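Local coordinates for protein involved in catabolism of external DNA (Legionella pneumophila subsp. pneumophila, PDB 2OO3) that probably transfers a methyl group from S-adenosyl-L-methionine to the N6 atom of an adenine in 23S ribosomal RNA, acting as a monomer, at residues Gly161-Asp166 against Gly192-Trp197; Phe38-His43 against Asn151-Pro156. All coordinates share one frame; numbering follows the deposited sequence.

Contact 1: Gly161-Asp166 against Gly192-Trp197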
loop_
_atom_site.group_PDB
_atom_site.type_symbol
_atom_site.label_atom_id
_atom_site.label_comp_id
_atom_site.label_asym_id
_atom_site.label_seq_id
_atom_site.Cartn_x
_atom_site.Cartn_y
_atom_site.Cartn_z
ATOM N N GLY A 161 14.597 -0.127 6.186
ATOM C CA GLY A 161 13.165 -0.198 6.515
ATOM C C GLY A 161 12.249 0.143 5.363
ATOM O O GLY A 161 12.543 1.045 4.567
ATOM N N LEU A 162 11.138 -0.600 5.280
ATOM C CA LEU A 162 9.976 -0.214 4.475
ATOM C C LEU A 162 8.806 0.116 5.429
ATOM O O LEU A 162 8.384 -0.710 6.256
ATOM C CB LEU A 162 9.620 -1.332 3.504
ATOM C CG LEU A 162 8.274 -1.169 2.779
ATOM C CD1 LEU A 162 8.204 0.182 2.046
ATOM C CD2 LEU A 162 8.046 -2.363 1.840
ATOM N N ILE A 163 8.322 1.353 5.355
ATOM C CA ILE A 163 7.257 1.808 6.237
ATOM C C ILE A 163 6.042 2.027 5.328
ATOM O O ILE A 163 6.063 2.883 4.452
ATOM C CB ILE A 163 7.663 3.094 7.005
ATOM C CG1 ILE A 163 8.937 2.861 7.872
ATOM C CG2 ILE A 163 6.564 3.496 7.958
ATOM C CD1 ILE A 163 10.263 3.321 7.195
ATOM N N PHE A 164 5.024 1.206 5.516
ATOM C CA PHE A 164 3.856 1.177 4.638
ATOM C C PHE A 164 2.684 1.686 5.431
ATOM O O PHE A 164 2.259 1.061 6.393
ATOM C CB PHE A 164 3.580 -0.260 4.121
ATOM C CG PHE A 164 2.517 -0.340 3.058
ATOM C CD1 PHE A 164 2.774 0.100 1.732
ATOM C CD2 PHE A 164 1.278 -0.878 3.354
ATOM C CE1 PHE A 164 1.770 0.012 0.741
ATOM C CE2 PHE A 164 0.263 -0.956 2.370
ATOM C CZ PHE A 164 0.512 -0.518 1.069
ATOM N N ILE A 165 2.187 2.853 5.016
ATOM C CA ILE A 165 1.178 3.604 5.761
ATOM C C ILE A 165 -0.135 3.684 5.007
ATOM O O ILE A 165 -0.217 4.331 3.955
ATOM C CB ILE A 165 1.722 5.028 6.053
ATOM C CG1 ILE A 165 3.061 4.907 6.807
ATOM C CG2 ILE A 165 0.712 5.812 6.877
ATOM C CD1 ILE A 165 3.913 6.144 6.824
ATOM N N ASP A 166 -1.163 3.017 5.536
ATOM C CA ASP A 166 -2.452 2.934 4.849
ATOM C C ASP A 166 -3.603 3.466 5.713
ATOM O O ASP A 166 -4.441 2.699 6.155
ATOM C CB ASP A 166 -2.688 1.487 4.395
ATOM C CG ASP A 166 -3.921 1.321 3.520
ATOM O OD1 ASP A 166 -4.427 2.331 2.932
ATOM O OD2 ASP A 166 -4.382 0.153 3.438
ATOM N N GLY A 192 15.038 5.517 5.147
ATOM C CA GLY A 192 13.937 4.556 5.086
ATOM C C GLY A 192 13.093 4.771 3.837
ATOM O O GLY A 192 13.057 5.876 3.277
ATOM N N LEU A 193 12.435 3.715 3.388
ATOM C CA LEU A 193 11.523 3.794 2.236
ATOM C C LEU A 193 10.136 3.973 2.838
ATOM O O LEU A 193 9.652 3.068 3.529
ATOM C CB LEU A 193 11.607 2.516 1.394
ATOM C CG LEU A 193 11.113 2.627 -0.067
ATOM C CD1 LEU A 193 11.392 1.350 -0.835
ATOM C CD2 LEU A 193 9.641 2.973 -0.153
ATOM N N TYR A 194 9.556 5.159 2.667
ATOM C CA TYR A 194 8.221 5.484 3.181
ATOM C C TYR A 194 7.184 5.445 2.038
ATOM O O TYR A 194 7.400 6.034 0.983
ATOM C CB TYR A 194 8.223 6.883 3.836
ATOM C CG TYR A 194 9.164 6.974 5.039
ATOM C CD1 TYR A 194 8.703 6.734 6.337
ATOM C CD2 TYR A 194 10.526 7.277 4.877
ATOM C CE1 TYR A 194 9.565 6.805 7.442
ATOM C CE2 TYR A 194 11.406 7.351 6.008
ATOM C CZ TYR A 194 10.905 7.109 7.268
ATOM O OH TYR A 194 11.751 7.170 8.370
ATOM N N CYS A 195 6.087 4.728 2.242
ATOM C CA CYS A 195 5.039 4.643 1.247
ATOM C C CYS A 195 3.703 4.921 1.927
ATOM O O CYS A 195 3.240 4.139 2.756
ATOM C CB CYS A 195 5.005 3.251 0.630
ATOM S SG CYS A 195 3.763 3.076 -0.645
ATOM N N VAL A 196 3.067 6.029 1.573
ATOM C CA VAL A 196 1.766 6.360 2.185
ATOM C C VAL A 196 0.690 6.441 1.090
ATOM O O VAL A 196 0.892 7.096 0.055
ATOM C CB VAL A 196 1.841 7.658 3.034
ATOM C CG1 VAL A 196 2.323 8.842 2.205
ATOM C CG2 VAL A 196 0.489 7.982 3.742
ATOM N N TRP A 197 -0.411 5.725 1.319
ATOM C CA TRP A 197 -1.585 5.751 0.457
ATOM C C TRP A 197 -2.463 6.935 0.880
ATOM O O TRP A 197 -2.612 7.215 2.094
ATOM C CB TRP A 197 -2.376 4.426 0.615
ATOM C CG TRP A 197 -3.641 4.415 -0.219
ATOM C CD1 TRP A 197 -3.746 4.141 -1.577
ATOM C CD2 TRP A 197 -4.951 4.788 0.225
ATOM N NE1 TRP A 197 -5.056 4.306 -1.982
ATOM C CE2 TRP A 197 -5.815 4.693 -0.896
ATOM C CE3 TRP A 197 -5.471 5.224 1.458
ATOM C CZ2 TRP A 197 -7.173 5.011 -0.817
ATOM C CZ3 TRP A 197 -6.830 5.497 1.551
ATOM C CH2 TRP A 197 -7.674 5.374 0.420
#

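Contact 2: Phe38-His43 against Asn151-Pro156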
loop_
_atom_site.group_PDB
_atom_site.type_symbol
_atom_site.label_atom_id
_atom_site.label_comp_id
_atom_site.label_asym_id
_atom_site.label_seq_id
_atom_site.Cartn_x
_atom_site.Cartn_y
_atom_site.Cartn_z
ATOM N N PHE A 38 13.528 -4.174 8.127
ATOM C CA PHE A 38 12.401 -3.917 9.018
ATOM C C PHE A 38 11.176 -3.517 8.166
ATOM O O PHE A 38 11.256 -2.579 7.355
ATOM C CB PHE A 38 12.763 -2.754 9.953
ATOM C CG PHE A 38 11.705 -2.419 10.958
ATOM C CD1 PHE A 38 11.162 -3.407 11.768
ATOM C CD2 PHE A 38 11.283 -1.110 11.127
ATOM C CE1 PHE A 38 10.213 -3.119 12.715
ATOM C CE2 PHE A 38 10.292 -0.804 12.098
ATOM C CZ PHE A 38 9.756 -1.808 12.872
ATOM N N TYR A 39 10.058 -4.209 8.353
ATOM C CA TYR A 39 8.848 -3.867 7.626
ATOM C C TYR A 39 7.825 -3.414 8.665
ATOM O O TYR A 39 7.455 -4.179 9.546
ATOM C CB TYR A 39 8.330 -5.078 6.832
ATOM C CG TYR A 39 6.986 -4.831 6.197
ATOM C CD1 TYR A 39 6.888 -4.104 4.989
ATOM C CD2 TYR A 39 5.810 -5.303 6.784
ATOM C CE1 TYR A 39 5.655 -3.862 4.396
ATOM C CE2 TYR A 39 4.545 -5.071 6.176
ATOM C CZ TYR A 39 4.495 -4.346 4.997
ATOM O OH TYR A 39 3.296 -4.094 4.368
ATOM N N LEU A 40 7.404 -2.161 8.562
ATOM C CA LEU A 40 6.442 -1.578 9.514
ATOM C C LEU A 40 5.134 -1.159 8.832
ATOM O O LEU A 40 5.158 -0.351 7.878
ATOM C CB LEU A 40 7.089 -0.367 10.233
ATOM C CG LEU A 40 6.182 0.523 11.090
ATOM C CD1 LEU A 40 5.625 -0.289 12.262
ATOM C CD2 LEU A 40 6.992 1.672 11.588
ATOM N N GLU A 41 4.003 -1.699 9.308
ATOM C CA GLU A 41 2.698 -1.207 8.902
ATOM C C GLU A 41 2.030 -0.471 10.021
ATOM O O GLU A 41 1.896 -0.998 11.125
ATOM C CB GLU A 41 1.771 -2.326 8.430
ATOM C CG GLU A 41 2.059 -2.847 7.048
ATOM C CD GLU A 41 1.069 -3.943 6.655
ATOM O OE1 GLU A 41 1.393 -4.823 5.829
ATOM O OE2 GLU A 41 -0.042 -3.917 7.211
ATOM N N THR A 42 1.568 0.744 9.730
ATOM C CA THR A 42 0.905 1.588 10.738
ATOM C C THR A 42 -0.595 1.224 10.890
ATOM O O THR A 42 -1.187 1.425 11.942
ATOM C CB THR A 42 1.034 3.102 10.336
ATOM O OG1 THR A 42 0.683 3.238 8.952
ATOM C CG2 THR A 42 2.481 3.630 10.474
ATOM N N HIS A 43 -1.224 0.710 9.836
ATOM C CA HIS A 43 -2.666 0.421 9.859
ATOM C C HIS A 43 -2.862 -0.953 9.191
ATOM O O HIS A 43 -3.235 -1.021 7.989
ATOM C CB HIS A 43 -3.473 1.453 9.046
ATOM C CG HIS A 43 -3.367 2.877 9.507
ATOM N ND1 HIS A 43 -2.275 3.672 9.235
ATOM C CD2 HIS A 43 -4.257 3.672 10.155
ATOM C CE1 HIS A 43 -2.479 4.888 9.727
ATOM N NE2 HIS A 43 -3.670 4.912 10.300
ATOM N N ASN A 151 7.473 7.052 15.823
ATOM C CA ASN A 151 8.470 7.725 16.625
ATOM C C ASN A 151 9.343 6.764 17.446
ATOM O O ASN A 151 10.540 6.973 17.567
ATOM C CB ASN A 151 7.758 8.761 17.505
ATOM C CG ASN A 151 8.710 9.593 18.369
ATOM O OD1 ASN A 151 8.460 9.762 19.584
ATOM N ND2 ASN A 151 9.773 10.150 17.758
ATOM N N ALA A 152 8.746 5.690 17.964
ATOM C CA ALA A 152 9.435 4.768 18.875
ATOM C C ALA A 152 10.325 3.738 18.183
ATOM O O ALA A 152 11.305 3.251 18.788
ATOM C CB ALA A 152 8.414 4.042 19.749
ATOM N N LEU A 153 9.974 3.390 16.938
ATOM C CA LEU A 153 10.537 2.222 16.261
ATOM C C LEU A 153 11.589 2.553 15.223
ATOM O O LEU A 153 12.195 1.641 14.674
ATOM C CB LEU A 153 9.433 1.391 15.583
ATOM C CG LEU A 153 8.352 0.827 16.518
ATOM C CD1 LEU A 153 7.308 0.117 15.723
ATOM C CD2 LEU A 153 8.956 -0.116 17.547
ATOM N N LEU A 154 11.809 3.846 14.957
ATOM C CA LEU A 154 12.741 4.266 13.910
ATOM C C LEU A 154 13.818 5.182 14.519
ATOM O O LEU A 154 13.515 5.926 15.471
ATOM C CB LEU A 154 11.989 4.957 12.764
ATOM C CG LEU A 154 10.874 4.175 12.052
ATOM C CD1 LEU A 154 10.186 5.045 11.013
ATOM C CD2 LEU A 154 11.418 2.917 11.362
ATOM N N PRO A 155 15.085 5.071 14.053
ATOM C CA PRO A 155 15.607 4.113 13.078
ATOM C C PRO A 155 15.679 2.703 13.667
ATOM O O PRO A 155 15.961 2.557 14.861
ATOM C CB PRO A 155 17.019 4.631 12.790
ATOM C CG PRO A 155 17.413 5.370 14.055
ATOM C CD PRO A 155 16.144 5.954 14.588
ATOM N N PRO A 156 15.413 1.670 12.848
ATOM C CA PRO A 156 15.411 0.310 13.370
ATOM C C PRO A 156 16.837 -0.220 13.431
ATOM O O PRO A 156 17.687 0.249 12.664
ATOM C CB PRO A 156 14.612 -0.477 12.312
ATOM C CG PRO A 156 14.830 0.264 11.042
ATOM C CD PRO A 156 15.121 1.717 11.399
#

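Contact 1: Gly161-Asp166 against Gly192-Trp197
Gly161 and Leu193 open a ladder of five backbone hydrogen bonds between two parallel strands whose axes come within 4.8 Å of each other, at 9°. Leu193 N donates to Gly161 O, and Ile163 bonds to the two residues that flank its partner Tyr194: its N gives to Leu193 O and its O takes Cys195 N. Ile165 repeats the pattern with Cys195 O and Trp197 N, so the odd-numbered residues of both strands carry the ladder. CA-H...O contacts accompany it, the shortest from Val196 CA to Ile165 O at 3.3 Å.

The strands 161-165 and 193-200, joined through helix 174-188, form a beta-alpha-beta unit of the Rossmann-like methyltransferase fold. On the face covered by that helix, Ile163 CD1 lies over one face of the Tyr194 ring, 3.9 Å from the centroid and displaced toward the rim, a CH-pi contact; beyond the ring, Tyr194 OH bonds to Phe189 O. Further along, Ile165 CG2 meets Val196 CG2 at 3.8 Å.

On the other face, Leu162 CD1 touches Leu193 CD2, and Cys195 SG, anti to its backbone N (chi1 -178°), reaches Phe164 CE1 at 3.9 Å as an oblique sulfur-aromatic contact.

At the C-terminal end Asp166, predicted to be the proton acceptor, brings OD1 to 3.4 Å from Trp197 CE3, with carboxylate and indole planes 83° apart; the same OD1 forms a salt bridge with Lys19.

Contact 2: Phe38-His43 against Asn151-Pro156
Phe38 packs its ring against Pro156 and Leu154, joining strand 38-41 of the Rossmann-like sheet to the last turn of helix 146-153 and the residues after it. The contact is apolar and buries 225 Å² in all, with Phe38 contributing most. The bond to its CB points toward the 151-156 segment, and CG stands anti to the backbone N (chi1 -178°). Pro156 CB comes within 3.6 Å of Phe38 CD2 in an oblique approach, while Pro156 CG reaches both CD2 and CB of the phenylalanine. Leu154 arrives differently: its CD2 sits at the ring edge, near the ring plane, 4.0 Å from Phe38 CE2. The peptide bond before Pro155, which sits between Leu154 and Pro156, is cis.

Leu153, second in buried surface, touches with its backbone as well as its side chain. Its O lies obliquely to the ring, 4.0 Å from Phe38 CE2, and its CB is 4.2 Å from Phe38 CZ. Tyr117, on the neighbouring strand 115-119, also touches the side chains of Phe38, Leu40 and Leu153. Leu153 CG lies anti to its carbonyl carbon (chi1 -60°), and the side chain crosses that of Leu40 at about a right angle, their CD1 methyls meeting at 3.9 Å.

How the contacts relate
Contact 2 and contact 1 have centres about 9 Å apart and share the central mixed sheet, where strand 38-41 lies beside strand 161-165, itself beside strand 193-200. They touch directly through probable backbone hydrogen bonds, Leu162 N to Phe38 O at 2.9 Å and Phe164 N to Leu40 O at 2.8 Å. Along the chain they come in series: contact 2 closes at Pro156, and contact 1 begins at Gly161. Helix 146-153 of contact 2 is followed directly by strand 161-165 of contact 1. Just beyond the C-terminal ends of strands 38-41 and 161-165, His43 and Asp166, both predicted to bind S-adenosyl-L-methionine, lie together, with His43 CB 3.3 Å from Asp166 O, consistent with a cofactor site there.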